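Local coordinates for TetR family transcriptional regulator (Streptomyces coelicolor, PDB 6SRN), which probably binds operator DNA as a TetR-family transcriptional regulator in the control of antibiotic production, and holds a furan hormone in its ligand pocket, at residues V80-Y85 with A125-Q130; Y47-V52 with S72-A77; F100-E104 with A158-L164. All coordinates share one frame. Residue numbers count along the deposited sequence, not the author numbering.

Interaction 1: V80-Y85 with A125-Q130; sequences VVEEHY and AGARLQ. With LUB (4-(Hydroxymethyl)-2-propylfuran-3-carboxylic acid), chain B.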
ATOM      1  N   VAL A  80     -10.551  -7.359  15.680  1.00  8.10           N
ATOM      2  CA  VAL A  80     -11.022  -6.825  14.410  1.00  8.19           C
ATOM      3  C   VAL A  80     -10.071  -7.233  13.290  1.00  8.06           C
ATOM      4  O   VAL A  80     -10.486  -7.766  12.273  1.00  7.70           O
ATOM      5  CB  VAL A  80     -11.155  -5.283  14.468  1.00  8.83           C
ATOM      6  CG1 VAL A  80     -11.383  -4.695  13.069  1.00  8.67           C
ATOM      7  CG2 VAL A  80     -12.304  -4.912  15.395  1.00  9.52           C
ATOM      8  N   VAL A  81      -8.779  -7.011  13.472  1.00  7.61           N
ATOM      9  CA  VAL A  81      -7.822  -7.386  12.416  1.00  7.71           C
ATOM     10  C   VAL A  81      -7.829  -8.894  12.166  1.00  7.71           C
ATOM     11  O   VAL A  81      -7.869  -9.366  11.037  1.00  7.89           O
ATOM     12  CB  VAL A  81      -6.404  -6.883  12.752  1.00  8.00           C
ATOM     13  CG1 VAL A  81      -5.404  -7.375  11.735  1.00  8.22           C
ATOM     14  CG2 VAL A  81      -6.392  -5.385  12.795  1.00  8.34           C
ATOM     15  N   GLU A  82      -7.816  -9.671  13.233  1.00  8.46           N
ATOM     16  CA  GLU A  82      -7.839 -11.140  13.066  1.00  9.46           C
ATOM     17  C   GLU A  82      -9.088 -11.576  12.302  1.00  9.67           C
ATOM     18  O   GLU A  82      -9.041 -12.462  11.435  1.00  9.71           O
ATOM     19  CB  GLU A  82      -7.791 -11.870  14.410  1.00 10.54           C
ATOM     20  CG  GLU A  82      -6.488 -11.843  15.113  1.00 12.07           C
ATOM     21  CD  GLU A  82      -6.651 -12.598  16.436  1.00 12.98           C
ATOM     22  OE1 GLU A  82      -7.748 -12.650  17.060  1.00 14.46           O
ATOM     23  OE2 GLU A  82      -5.694 -13.209  16.802  1.00 15.88           O
ATOM     24  N   GLU A  83     -10.234 -10.977  12.591  1.00  9.04           N
ATOM     25  CA  GLU A  83     -11.452 -11.391  11.955  1.00  9.79           C
ATOM     26  C   GLU A  83     -11.420 -11.077  10.468  1.00 10.39           C
ATOM     27  O   GLU A  83     -11.915 -11.856   9.658  1.00 10.27           O
ATOM     28  CB  GLU A  83     -12.635 -10.700  12.637  1.00 10.79           C
ATOM     29  CG  GLU A  83     -13.937 -10.798  11.893  1.00 11.91           C
ATOM     30  CD  GLU A  83     -14.303 -12.207  11.539  1.00 13.55           C
ATOM     31  OE1 GLU A  83     -13.984 -13.119  12.327  1.00 14.90           O
ATOM     32  OE2 GLU A  83     -14.943 -12.389  10.470  1.00 15.28           O
ATOM     33  N   HIS A  84     -10.858  -9.929  10.111  1.00  8.64           N
ATOM     34  CA  HIS A  84     -10.871  -9.536   8.686  1.00  8.74           C
ATOM     35  C   HIS A  84      -9.966 -10.452   7.860  1.00  9.45           C
ATOM     36  O   HIS A  84     -10.120 -10.510   6.641  1.00  9.43           O
ATOM     37  CB  HIS A  84     -10.603  -8.020   8.559  1.00  8.66           C
ATOM     38  CG  HIS A  84      -9.264  -7.597   8.023  1.00  8.17           C
ATOM     39  ND1 HIS A  84      -8.071  -7.786   8.696  1.00  8.25           N
ATOM     40  CD2 HIS A  84      -8.943  -6.902   6.918  1.00  9.02           C
ATOM     41  CE1 HIS A  84      -7.082  -7.257   8.011  1.00  8.55           C
ATOM     42  NE2 HIS A  84      -7.586  -6.692   6.933  1.00  9.16           N
ATOM     43  N   TYR A  85      -9.081 -11.203   8.504  1.00  9.12           N
ATOM     44  CA  TYR A  85      -8.330 -12.299   7.844  1.00  9.49           C
ATOM     45  C   TYR A  85      -8.991 -13.666   7.936  1.00 10.74           C
ATOM     46  O   TYR A  85      -9.031 -14.433   6.936  1.00 10.98           O
ATOM     47  CB  TYR A  85      -6.911 -12.411   8.380  1.00  9.04           C
ATOM     48  CG  TYR A  85      -6.036 -11.251   8.131  1.00  8.70           C
ATOM     49  CD1 TYR A  85      -5.822 -10.729   6.846  1.00  8.41           C
ATOM     50  CD2 TYR A  85      -5.347 -10.655   9.192  1.00  9.13           C
ATOM     51  CE1 TYR A  85      -4.998  -9.640   6.648  1.00  8.84           C
ATOM     52  CE2 TYR A  85      -4.512  -9.580   8.983  1.00  8.66           C
ATOM     53  CZ  TYR A  85      -4.308  -9.071   7.709  1.00  8.74           C
ATOM     54  OH  TYR A  85      -3.494  -7.965   7.556  1.00  9.47           O
ATOM     55  N   ALA A 125     -11.917  -1.498   8.706  1.00  5.99           N
ATOM     56  CA  ALA A 125     -11.251  -1.325   9.977  1.00  6.13           C
ATOM     57  C   ALA A 125      -9.967  -2.121  10.050  1.00  6.71           C
ATOM     58  O   ALA A 125      -8.946  -1.641  10.527  1.00  7.57           O
ATOM     59  CB  ALA A 125     -12.167  -1.715  11.109  1.00  6.04           C
ATOM     60  N   GLY A 126     -10.011  -3.363   9.571  1.00  6.84           N
ATOM     61  CA  GLY A 126      -8.797  -4.197   9.567  1.00  7.28           C
ATOM     62  C   GLY A 126      -7.690  -3.522   8.804  1.00  7.71           C
ATOM     63  O   GLY A 126      -6.560  -3.454   9.275  1.00  7.34           O
ATOM     64  N   ALA A 127      -8.012  -3.004   7.634  1.00  7.88           N
ATOM     65  CA  ALA A 127      -7.031  -2.315   6.815  1.00  8.43           C
ATOM     66  C   ALA A 127      -6.546  -1.034   7.475  1.00  9.19           C
ATOM     67  O   ALA A 127      -5.331  -0.742   7.526  1.00 10.43           O
ATOM     68  CB  ALA A 127      -7.560  -2.023   5.403  1.00  9.04           C
ATOM     69  N   ARG A 128      -7.458  -0.245   8.044  1.00  8.82           N
ATOM     70  CA  ARG A 128      -7.022   0.981   8.668  1.00  9.60           C
ATOM     71  C   ARG A 128      -6.145   0.727   9.866  1.00 10.48           C
ATOM     72  O   ARG A 128      -5.139   1.420  10.052  1.00 12.75           O
ATOM     73  CB  ARG A 128      -8.213   1.857   9.068  1.00  9.76           C
ATOM     74  CG  ARG A 128      -7.768   3.185   9.663  1.00 10.88           C
ATOM     75  CD  ARG A 128      -8.849   4.229   9.604  1.00 11.40           C
ATOM     76  NE  ARG A 128      -8.332   5.505  10.125  1.00 11.77           N
ATOM     77  CZ  ARG A 128      -9.021   6.649  10.102  1.00 12.01           C
ATOM     78  NH1 ARG A 128     -10.242   6.678   9.630  1.00 12.34           N
ATOM     79  NH2 ARG A 128      -8.464   7.779  10.556  1.00 14.81           N
ATOM     80  N   LEU A 129      -6.501  -0.242  10.707  1.00  9.33           N
ATOM     81  CA  LEU A 129      -5.650  -0.576  11.859  1.00 10.13           C
ATOM     82  C   LEU A 129      -4.258  -1.031  11.407  1.00 11.20           C
ATOM     83  O   LEU A 129      -3.245  -0.591  11.990  1.00 12.32           O
ATOM     84  CB  LEU A 129      -6.345  -1.618  12.713  1.00  9.93           C
ATOM     85  CG  LEU A 129      -7.641  -1.144  13.373  1.00  9.83           C
ATOM     86  CD1 LEU A 129      -8.434  -2.316  13.911  1.00  9.22           C
ATOM     87  CD2 LEU A 129      -7.354  -0.152  14.472  1.00 10.22           C
ATOM     88  N   GLN A 130      -4.184  -1.865  10.379  1.00 11.42           N
ATOM     89  CA  GLN A 130      -2.870  -2.280   9.818  1.00 12.28           C
ATOM     90  C   GLN A 130      -2.101  -1.109   9.179  1.00 16.50           C
ATOM     91  O   GLN A 130      -0.852  -1.091   9.178  1.00 18.48           O
ATOM     92  CB  GLN A 130      -3.014  -3.379   8.798  1.00 11.08           C
ATOM     93  CG  GLN A 130      -3.506  -4.688   9.356  1.00  9.87           C
ATOM     94  CD  GLN A 130      -2.479  -5.400  10.204  1.00  9.51           C
ATOM     95  OE1 GLN A 130      -1.899  -4.807  11.116  1.00 11.04           O
ATOM     96  NE2 GLN A 130      -2.285  -6.662   9.942  1.00  9.03           N
TER
HETATM   97  C2  LUB B 301      -4.658  -6.815   2.012  1.00 12.61           C
HETATM   98  C4  LUB B 301      -4.524  -5.583   3.877  1.00 12.42           C
HETATM   99  C5  LUB B 301      -5.225  -4.883   2.981  1.00 12.05           C
HETATM  100  C6  LUB B 301      -4.385  -7.704   0.869  1.00 12.74           C
HETATM  101  O11 LUB B 301      -3.198  -8.953   3.322  1.00 13.84           O
HETATM  102  C9  LUB B 301      -3.313  -7.850   3.916  1.00 12.38           C
HETATM  103  O10 LUB B 301      -2.738  -7.627   5.043  1.00 14.02           O
HETATM  104  C3  LUB B 301      -4.067  -6.763   3.323  1.00 13.01           C
HETATM  105  C12 LUB B 301      -4.422  -5.104   5.317  1.00 13.42           C
HETATM  106  O13 LUB B 301      -3.029  -5.093   5.709  1.00 15.11           O
HETATM  107  O1  LUB B 301      -5.222  -5.562   1.750  1.00 11.63           O
HETATM  108  C7  LUB B 301      -5.678  -8.470   0.562  1.00 13.67           C
HETATM  109  C8  LUB B 301      -5.503  -9.464  -0.560  1.00 14.37           C

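Interaction 2: Y47-V52 with S72-A77; sequences YRGASV and SKESLA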
ATOM      1  N   TYR A  47      -7.480   4.145  15.221  1.00 11.27           N
ATOM      2  CA  TYR A  47      -7.282   3.598  16.554  1.00 10.91           C
ATOM      3  C   TYR A  47      -7.271   4.681  17.634  1.00 11.84           C
ATOM      4  O   TYR A  47      -7.985   4.558  18.618  1.00 11.49           O
ATOM      5  CB  TYR A  47      -5.983   2.799  16.589  1.00 10.66           C
ATOM      6  CG  TYR A  47      -5.743   2.135  17.906  1.00 10.53           C
ATOM      7  CD1 TYR A  47      -6.353   0.935  18.207  1.00 10.77           C
ATOM      8  CD2 TYR A  47      -4.899   2.685  18.845  1.00 10.68           C
ATOM      9  CE1 TYR A  47      -6.146   0.274  19.417  1.00 11.32           C
ATOM     10  CE2 TYR A  47      -4.728   2.058  20.088  1.00 10.48           C
ATOM     11  CZ  TYR A  47      -5.347   0.840  20.346  1.00 10.64           C
ATOM     12  OH  TYR A  47      -5.194   0.173  21.565  1.00 11.33           O
ATOM     13  N   ARG A  48      -6.435   5.689  17.451  1.00 12.91           N
ATOM     14  CA  ARG A  48      -6.303   6.791  18.427  1.00 15.83           C
ATOM     15  C   ARG A  48      -7.649   7.407  18.778  1.00 14.80           C
ATOM     16  O   ARG A  48      -7.957   7.597  19.958  1.00 16.14           O
ATOM     17  CB  ARG A  48      -5.353   7.886  17.900  1.00 19.00           C
ATOM     18  CG  ARG A  48      -3.923   7.797  18.423  1.00 22.85           C
ATOM     19  CD  ARG A  48      -3.105   9.051  18.109  1.00 24.88           C
ATOM     20  NE  ARG A  48      -3.315  10.121  19.086  1.00 28.04           N
ATOM     21  CZ  ARG A  48      -2.710  11.314  19.071  1.00 31.43           C
ATOM     22  NH1 ARG A  48      -1.840  11.630  18.114  1.00 32.77           N
ATOM     23  NH2 ARG A  48      -2.979  12.204  20.026  1.00 33.79           N
ATOM     24  N   GLY A  49      -8.445   7.708  17.757  1.00 15.34           N
ATOM     25  CA  GLY A  49      -9.731   8.384  17.931  1.00 14.98           C
ATOM     26  C   GLY A  49     -10.877   7.519  18.405  1.00 14.84           C
ATOM     27  O   GLY A  49     -11.898   8.013  18.870  1.00 15.69           O
ATOM     28  N   ALA A  50     -10.715   6.212  18.299  1.00 13.31           N
ATOM     29  CA  ALA A  50     -11.711   5.286  18.793  1.00 12.43           C
ATOM     30  C   ALA A  50     -11.565   5.187  20.320  1.00 12.30           C
ATOM     31  O   ALA A  50     -10.477   5.360  20.850  1.00 12.27           O
ATOM     32  CB  ALA A  50     -11.490   3.915  18.172  1.00 12.94           C
ATOM     33  N   SER A  51     -12.647   4.889  21.004  1.00 12.43           N
ATOM     34  CA  SER A  51     -12.561   4.542  22.442  1.00 12.66           C
ATOM     35  C   SER A  51     -13.505   3.396  22.745  1.00 13.08           C
ATOM     36  O   SER A  51     -14.554   3.250  22.088  1.00 13.43           O
ATOM     37  CB  SER A  51     -12.895   5.744  23.352  1.00 14.02           C
ATOM     38  OG  SER A  51     -14.264   6.127  23.227  1.00 14.44           O
ATOM     39  N   VAL A  52     -13.187   2.637  23.788  1.00 13.73           N
ATOM     40  CA  VAL A  52     -14.094   1.601  24.262  1.00 13.81           C
ATOM     41  C   VAL A  52     -15.408   2.221  24.742  1.00 14.73           C
ATOM     42  O   VAL A  52     -16.483   1.669  24.491  1.00 13.38           O
ATOM     43  CB  VAL A  52     -13.463   0.706  25.336  1.00 15.07           C
ATOM     44  CG1 VAL A  52     -14.458  -0.318  25.834  1.00 15.72           C
ATOM     45  CG2 VAL A  52     -12.262  -0.027  24.754  1.00 14.34           C
ATOM     46  N   SER A  72      -9.309  -4.807  26.667  1.00 10.01           N
ATOM     47  CA  SER A  72      -8.726  -3.524  26.394  1.00 10.12           C
ATOM     48  C   SER A  72      -9.013  -3.120  24.972  1.00  9.69           C
ATOM     49  O   SER A  72      -9.368  -3.930  24.123  1.00 10.22           O
ATOM     50  CB  SER A  72      -7.218  -3.607  26.573  1.00 10.62           C
ATOM     51  OG  SER A  72      -6.721  -4.575  25.620  1.00 12.48           O
ATOM     52  N   LYS A  73      -8.782  -1.851  24.698  1.00 10.09           N
ATOM     53  CA  LYS A  73      -8.858  -1.353  23.335  1.00 10.12           C
ATOM     54  C   LYS A  73      -7.901  -2.089  22.401  1.00  9.47           C
ATOM     55  O   LYS A  73      -8.224  -2.384  21.261  1.00  9.42           O
ATOM     56  CB  LYS A  73      -8.576   0.128  23.359  1.00 11.59           C
ATOM     57  CG  LYS A  73      -8.793   0.837  22.083  1.00 12.37           C
ATOM     58  CD  LYS A  73      -8.380   2.277  22.355  1.00 13.65           C
ATOM     59  CE  LYS A  73      -8.211   3.035  21.117  1.00 14.38           C
ATOM     60  NZ  LYS A  73      -7.886   4.447  21.447  1.00 12.93           N
ATOM     61  N   GLU A  74      -6.736  -2.471  22.924  1.00  9.41           N
ATOM     62  CA  GLU A  74      -5.778  -3.218  22.149  1.00  9.84           C
ATOM     63  C   GLU A  74      -6.309  -4.569  21.690  1.00  9.31           C
ATOM     64  O   GLU A  74      -6.208  -4.932  20.528  1.00  8.21           O
ATOM     65  CB  GLU A  74      -4.512  -3.450  22.988  1.00 10.75           C
ATOM     66  CG  GLU A  74      -3.698  -2.215  23.294  1.00 12.05           C
ATOM     67  CD  GLU A  74      -4.079  -1.376  24.555  1.00 13.72           C
ATOM     68  OE1 GLU A  74      -5.219  -1.409  25.050  1.00 15.13           O
ATOM     69  OE2 GLU A  74      -3.208  -0.610  25.031  1.00 17.52           O
ATOM     70  N   SER A  75      -6.897  -5.323  22.628  1.00  9.56           N
ATOM     71  CA  SER A  75      -7.441  -6.646  22.319  1.00 10.63           C
ATOM     72  C   SER A  75      -8.630  -6.505  21.373  1.00  9.83           C
ATOM     73  O   SER A  75      -8.880  -7.364  20.554  1.00  8.68           O
ATOM     74  CB  SER A  75      -7.795  -7.381  23.625  1.00 12.36           C
ATOM     75  OG  SER A  75      -8.877  -6.772  24.243  1.00 14.38           O
ATOM     76  N   LEU A  76      -9.363  -5.413  21.445  1.00  9.38           N
ATOM     77  CA  LEU A  76     -10.466  -5.177  20.518  1.00  9.76           C
ATOM     78  C   LEU A  76      -9.946  -4.946  19.097  1.00  9.01           C
ATOM     79  O   LEU A  76     -10.415  -5.563  18.154  1.00  8.35           O
ATOM     80  CB  LEU A  76     -11.287  -3.982  21.055  1.00 10.86           C
ATOM     81  CG  LEU A  76     -12.538  -3.580  20.290  1.00 11.94           C
ATOM     82  CD1 LEU A  76     -13.588  -4.675  20.186  1.00 12.77           C
ATOM     83  CD2 LEU A  76     -13.139  -2.330  20.940  1.00 12.24           C
ATOM     84  N   ALA A  77      -8.899  -4.127  18.989  1.00  8.25           N
ATOM     85  CA  ALA A  77      -8.247  -3.916  17.714  1.00  8.50           C
ATOM     86  C   ALA A  77      -7.672  -5.227  17.118  1.00  8.33           C
ATOM     87  O   ALA A  77      -7.811  -5.508  15.940  1.00  7.63           O
ATOM     88  CB  ALA A  77      -7.199  -2.819  17.816  1.00  8.58           C
TER
HETATM   89  O   HOH W   1      -2.931   0.846  22.727  1.00 41.99           O

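Interaction 3: F100-E104 with A158-L164; sequences FTPLE and AREAGQL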
ATOM      1  N   PHE A 100     -14.897 -24.204  -9.491  1.00 11.30           N
ATOM      2  CA  PHE A 100     -14.054 -23.235 -10.198  1.00 10.37           C
ATOM      3  C   PHE A 100     -12.603 -23.767 -10.294  1.00 11.59           C
ATOM      4  O   PHE A 100     -12.149 -24.445  -9.387  1.00 11.78           O
ATOM      5  CB  PHE A 100     -14.148 -21.837  -9.576  1.00 10.15           C
ATOM      6  CG  PHE A 100     -15.492 -21.206  -9.791  1.00 10.71           C
ATOM      7  CD1 PHE A 100     -15.789 -20.560 -10.970  1.00 10.85           C
ATOM      8  CD2 PHE A 100     -16.476 -21.307  -8.821  1.00 11.09           C
ATOM      9  CE1 PHE A 100     -17.033 -19.996 -11.150  1.00 10.94           C
ATOM     10  CE2 PHE A 100     -17.723 -20.741  -9.001  1.00 11.11           C
ATOM     11  CZ  PHE A 100     -17.993 -20.078 -10.169  1.00 10.72           C
ATOM     12  N   THR A 101     -11.939 -23.491 -11.400  1.00 11.98           N
ATOM     13  CA  THR A 101     -10.533 -23.887 -11.594  1.00 11.90           C
ATOM     14  C   THR A 101      -9.619 -23.174 -10.601  1.00 11.39           C
ATOM     15  O   THR A 101     -10.029 -22.212  -9.978  1.00 10.99           O
ATOM     16  CB  THR A 101     -10.020 -23.547 -13.013  1.00 12.38           C
ATOM     17  OG1 THR A 101      -9.955 -22.121 -13.218  1.00 13.95           O
ATOM     18  CG2 THR A 101     -10.868 -24.233 -14.103  1.00 14.11           C
ATOM     19  N   PRO A 102      -8.408 -23.693 -10.422  1.00 11.02           N
ATOM     20  CA  PRO A 102      -7.502 -23.054  -9.462  1.00 10.94           C
ATOM     21  C   PRO A 102      -7.320 -21.551  -9.689  1.00 10.81           C
ATOM     22  O   PRO A 102      -7.431 -20.738  -8.753  1.00 10.56           O
ATOM     23  CB  PRO A 102      -6.201 -23.836  -9.679  1.00 10.47           C
ATOM     24  CG  PRO A 102      -6.716 -25.247  -9.954  1.00 10.72           C
ATOM     25  CD  PRO A 102      -7.848 -24.976 -10.894  1.00 10.83           C
ATOM     26  N   LEU A 103      -7.079 -21.125 -10.919  1.00 10.61           N
ATOM     27  CA  LEU A 103      -6.831 -19.716 -11.165  1.00 12.32           C
ATOM     28  C   LEU A 103      -8.128 -18.887 -11.030  1.00 11.30           C
ATOM     29  O   LEU A 103      -8.084 -17.771 -10.535  1.00 10.75           O
ATOM     30  CB  LEU A 103      -6.280 -19.508 -12.567  1.00 14.85           C
ATOM     31  CG  LEU A 103      -4.862 -19.037 -12.774  1.00 17.80           C
ATOM     32  CD1 LEU A 103      -4.794 -18.446 -14.185  1.00 17.08           C
ATOM     33  CD2 LEU A 103      -4.378 -18.120 -11.698  1.00 17.55           C
ATOM     34  N   GLU A 104      -9.273 -19.436 -11.454  1.00 11.12           N
ATOM     35  CA  GLU A 104     -10.582 -18.761 -11.263  1.00 11.30           C
ATOM     36  C   GLU A 104     -10.918 -18.616  -9.782  1.00  9.79           C
ATOM     37  O   GLU A 104     -11.563 -17.655  -9.403  1.00 10.98           O
ATOM     38  CB  GLU A 104     -11.684 -19.601 -11.888  1.00 12.27           C
ATOM     39  CG  GLU A 104     -11.718 -19.455 -13.385  1.00 13.98           C
ATOM     40  CD  GLU A 104     -12.795 -20.339 -13.963  1.00 17.49           C
ATOM     41  OE1 GLU A 104     -13.113 -21.378 -13.312  1.00 20.15           O
ATOM     42  OE2 GLU A 104     -13.378 -19.967 -14.986  1.00 21.60           O
ATOM     43  N   ALA A 158      -2.680 -24.649  -9.860  1.00  9.74           N
ATOM     44  CA  ALA A 158      -2.718 -24.096 -11.204  1.00 10.06           C
ATOM     45  C   ALA A 158      -1.450 -24.470 -11.952  1.00 10.91           C
ATOM     46  O   ALA A 158      -1.504 -24.858 -13.116  1.00 10.65           O
ATOM     47  CB  ALA A 158      -2.849 -22.562 -11.159  1.00  9.42           C
ATOM     48  N   ARG A 159      -0.309 -24.365 -11.268  1.00 11.39           N
ATOM     49  CA  ARG A 159       0.968 -24.764 -11.888  1.00 12.57           C
ATOM     50  C   ARG A 159       0.941 -26.240 -12.298  1.00 12.84           C
ATOM     51  O   ARG A 159       1.249 -26.570 -13.429  1.00 12.31           O
ATOM     52  CB  ARG A 159       2.165 -24.501 -10.983  1.00 13.87           C
ATOM     53  CG  ARG A 159       3.450 -25.082 -11.611  1.00 15.80           C
ATOM     54  CD  ARG A 159       4.777 -24.637 -11.054  1.00 19.29           C
ATOM     55  NE  ARG A 159       4.966 -24.981  -9.659  1.00 22.88           N
ATOM     56  CZ  ARG A 159       6.074 -24.716  -8.957  1.00 25.22           C
ATOM     57  NH1 ARG A 159       7.124 -24.100  -9.525  1.00 27.39           N
ATOM     58  NH2 ARG A 159       6.134 -25.064  -7.679  1.00 25.62           N
ATOM     59  N   GLU A 160       0.607 -27.115 -11.362  1.00 12.70           N
ATOM     60  CA  GLU A 160       0.584 -28.574 -11.610  1.00 13.64           C
ATOM     61  C   GLU A 160      -0.399 -28.951 -12.713  1.00 13.36           C
ATOM     62  O   GLU A 160      -0.209 -29.949 -13.444  1.00 11.98           O
ATOM     63  CB  GLU A 160       0.126 -29.289 -10.351  1.00 15.42           C
ATOM     64  CG  GLU A 160       1.160 -29.655  -9.307  1.00 17.89           C
ATOM     65  CD  GLU A 160       0.783 -31.034  -8.680  1.00 18.78           C
ATOM     66  OE1 GLU A 160      -0.318 -31.161  -8.101  1.00 20.41           O
ATOM     67  OE2 GLU A 160       1.541 -32.019  -8.789  1.00 25.67           O
ATOM     68  N   ALA A 161      -1.483 -28.194 -12.787  1.00 12.43           N
ATOM     69  CA  ALA A 161      -2.530 -28.399 -13.760  1.00 12.66           C
ATOM     70  C   ALA A 161      -2.144 -27.935 -15.167  1.00 13.17           C
ATOM     71  O   ALA A 161      -2.806 -28.253 -16.117  1.00 14.37           O
ATOM     72  CB  ALA A 161      -3.785 -27.671 -13.322  1.00 12.97           C
ATOM     73  N   GLY A 162      -1.106 -27.125 -15.303  1.00 11.33           N
ATOM     74  CA  GLY A 162      -0.794 -26.523 -16.597  1.00 12.03           C
ATOM     75  C   GLY A 162      -1.575 -25.253 -16.913  1.00 12.67           C
ATOM     76  O   GLY A 162      -1.618 -24.786 -18.059  1.00 12.69           O
ATOM     77  N   GLN A 163      -2.194 -24.659 -15.891  1.00 13.20           N
ATOM     78  CA  GLN A 163      -2.986 -23.459 -16.090  1.00 14.74           C
ATOM     79  C   GLN A 163      -2.132 -22.195 -16.046  1.00 15.35           C
ATOM     80  O   GLN A 163      -2.482 -21.131 -16.584  1.00 15.11           O
ATOM     81  CB  GLN A 163      -4.059 -23.451 -14.984  1.00 15.83           C
ATOM     82  CG  GLN A 163      -5.094 -22.379 -15.140  1.00 18.03           C
ATOM     83  CD  GLN A 163      -6.287 -22.559 -14.212  1.00 16.75           C
ATOM     84  OE1 GLN A 163      -6.187 -23.019 -13.063  1.00 15.38           O
ATOM     85  NE2 GLN A 163      -7.436 -22.191 -14.724  1.00 18.06           N
ATOM     86  N   LEU A 164      -1.004 -22.309 -15.360  1.00 16.97           N
ATOM     87  CA  LEU A 164      -0.161 -21.162 -15.042  1.00 17.78           C
ATOM     88  C   LEU A 164       0.954 -21.125 -16.088  1.00 20.10           C
ATOM     89  O   LEU A 164       1.524 -22.172 -16.453  1.00 23.06           O
ATOM     90  CB  LEU A 164       0.354 -21.330 -13.619  1.00 17.55           C
ATOM     91  CG  LEU A 164       0.687 -20.184 -12.700  1.00 20.18           C
ATOM     92  CD1 LEU A 164      -0.580 -19.387 -12.418  1.00 21.20           C
ATOM     93  CD2 LEU A 164       1.282 -20.721 -11.420  1.00 20.03           C
TER

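Interaction 1: V80-Y85 with A125-Q130
Gly126 is the hollow on which this buried crossing of helix 73-86 and helix 121-131 turns. The local axes, 8.5 Å apart at closest approach and 125° apart in direction, bring the CA atoms of Val81 and Gly126 to 4.4 Å. The His84 ring lies flat over the glycine, with Gly126 CA 3.6 Å from the ring centroid in a CH-pi contact; a CB there would clash with His84 CG. His84 ND1 donates to Val81 O (2.8 Å), fixing the ring's tilt. Beside it, Val80 CG1 wedges between Ala125 CB (3.7 Å) and Leu129 CD1 (3.9 Å), while Val81 CG2 rests on Leu129 CB (3.8 Å). The compact branched valines fill these shallow dips. At the polar end, Gln130 NE2, which also bonds Pro141 O, donates to Tyr85 OH (3.0 Å), leaving the phenol to donate to the carboxyl O10 of LUB (2.6 Å). With His84 NE2 3.9 Å from LUB C12, His84, Tyr85 and Gln130 line part of the ligand pocket in the core of this TetR-family regulator.

Interaction 2: Y47-V52 with S72-A77
This is a mixed polar and aromatic contact where the DNA-binding part of the protein meets the helix that follows it: a lysine from the start of helix 73-86 reaches the turn between helix 31-49 and helix 52-59. Lys73, all four chi angles near trans, stretches its full length across the gap. Lys73 NZ donates to Ala50 O (2.8 Å) and, in a weak bond, to Tyr47 O (2.8 Å), two carbonyls that the bending backbone turns toward it. On the way the chain lies over one face of the Tyr47 ring: Lys73 CE is 3.7 Å from the ring centroid in a CH-pi contact, and Lys73 NZ is 4.4 Å from it, a cation-pi interaction. A lysine suits the place because its methylenes pack on the ring while its charge meets oxygens and pi electrons. The ring's edge meets the small Ala77, Tyr47 CE1 to Ala77 CB at 3.6 Å, and its hydroxyl is linked through a water to Glu74: Tyr47 OH lies 2.6 Å from the water, which bonds weakly to Glu74 OE2 (2.7 Å). At the other end Val52 CG2 packs on Lys73 CB (3.9 Å), and Val52 also touches Val66 and Tyr67 of helix 63-69. Serines are N-caps here: Ser72 OG accepts from Ser75 N (3.1 Å) before helix 73-86, and Ser51 OG caps Asp54 N before helix 52-59. The contact thus ties helix 73-86, the connecting fourth helix of the TetR fold, to the three-helix DNA-binding domain at the entry of the predicted helix-turn-helix.

Interaction 3: F100-E104 with A158-L164
Ala158 CB is the apolar centre, met by Pro102 and Leu103. Pro102 CB lies 3.9 Å from Ala158 CB, and Leu103 CG is 4.4 Å from the same methyl; the small alanine lets the backbones approach to 5.2 Å between the CA atoms of Pro102 and Ala158. Leu103 CD2 then reaches Leu164 CD1 at 4.1 Å. Outward, Gln163 lays its extended chain along Leu103, Gln163 CD to Leu103 CB at 3.5 Å, and spends both ends of its amide on the start of helix 102-119: Gln163 OE1 accepts from Leu103 N (3.0 Å), and NE2 donates to Thr101 OG1 (2.9 Å). Thr101, the N-cap, forms a capping box with Glu104: Glu104 N donates to Thr101 OG1 (3.3 Å) and Thr101 N to Glu104 OE1 (3.1 Å). Gly162 ends helix 145-161 in a Schellman motif that brings Gln163 round; at its positive phi a CB would jam against Ala161 O. Helix 102-119 thus starts against the end of helix 145-161, and helix 197-212 covers Leu103 and Leu164 through Phe209 and Leu212.

How the interactions relate
Interactions 1 and 2 adjoin, their centres 12 Å apart, and both use helix 73-86; Leu129 of interaction 1 packs on Tyr47 and Ala77 of interaction 2. Interaction 2 closes first along the chain, and interactions 1 and 3 then interleave, segment 100-104 falling between the two segments of interaction 1. Interaction 3 stands 29 Å from interaction 1 and 42 Å from interaction 2, centre to centre, on the far side of the chain's centre from the latter. Helix 73-86 therefore runs from the DNA-binding part to the ligand pocket, a layout consistent with hormone binding being relayed along it, whereas interaction 3 fastens helix ends at the remote end of the C-terminal domain.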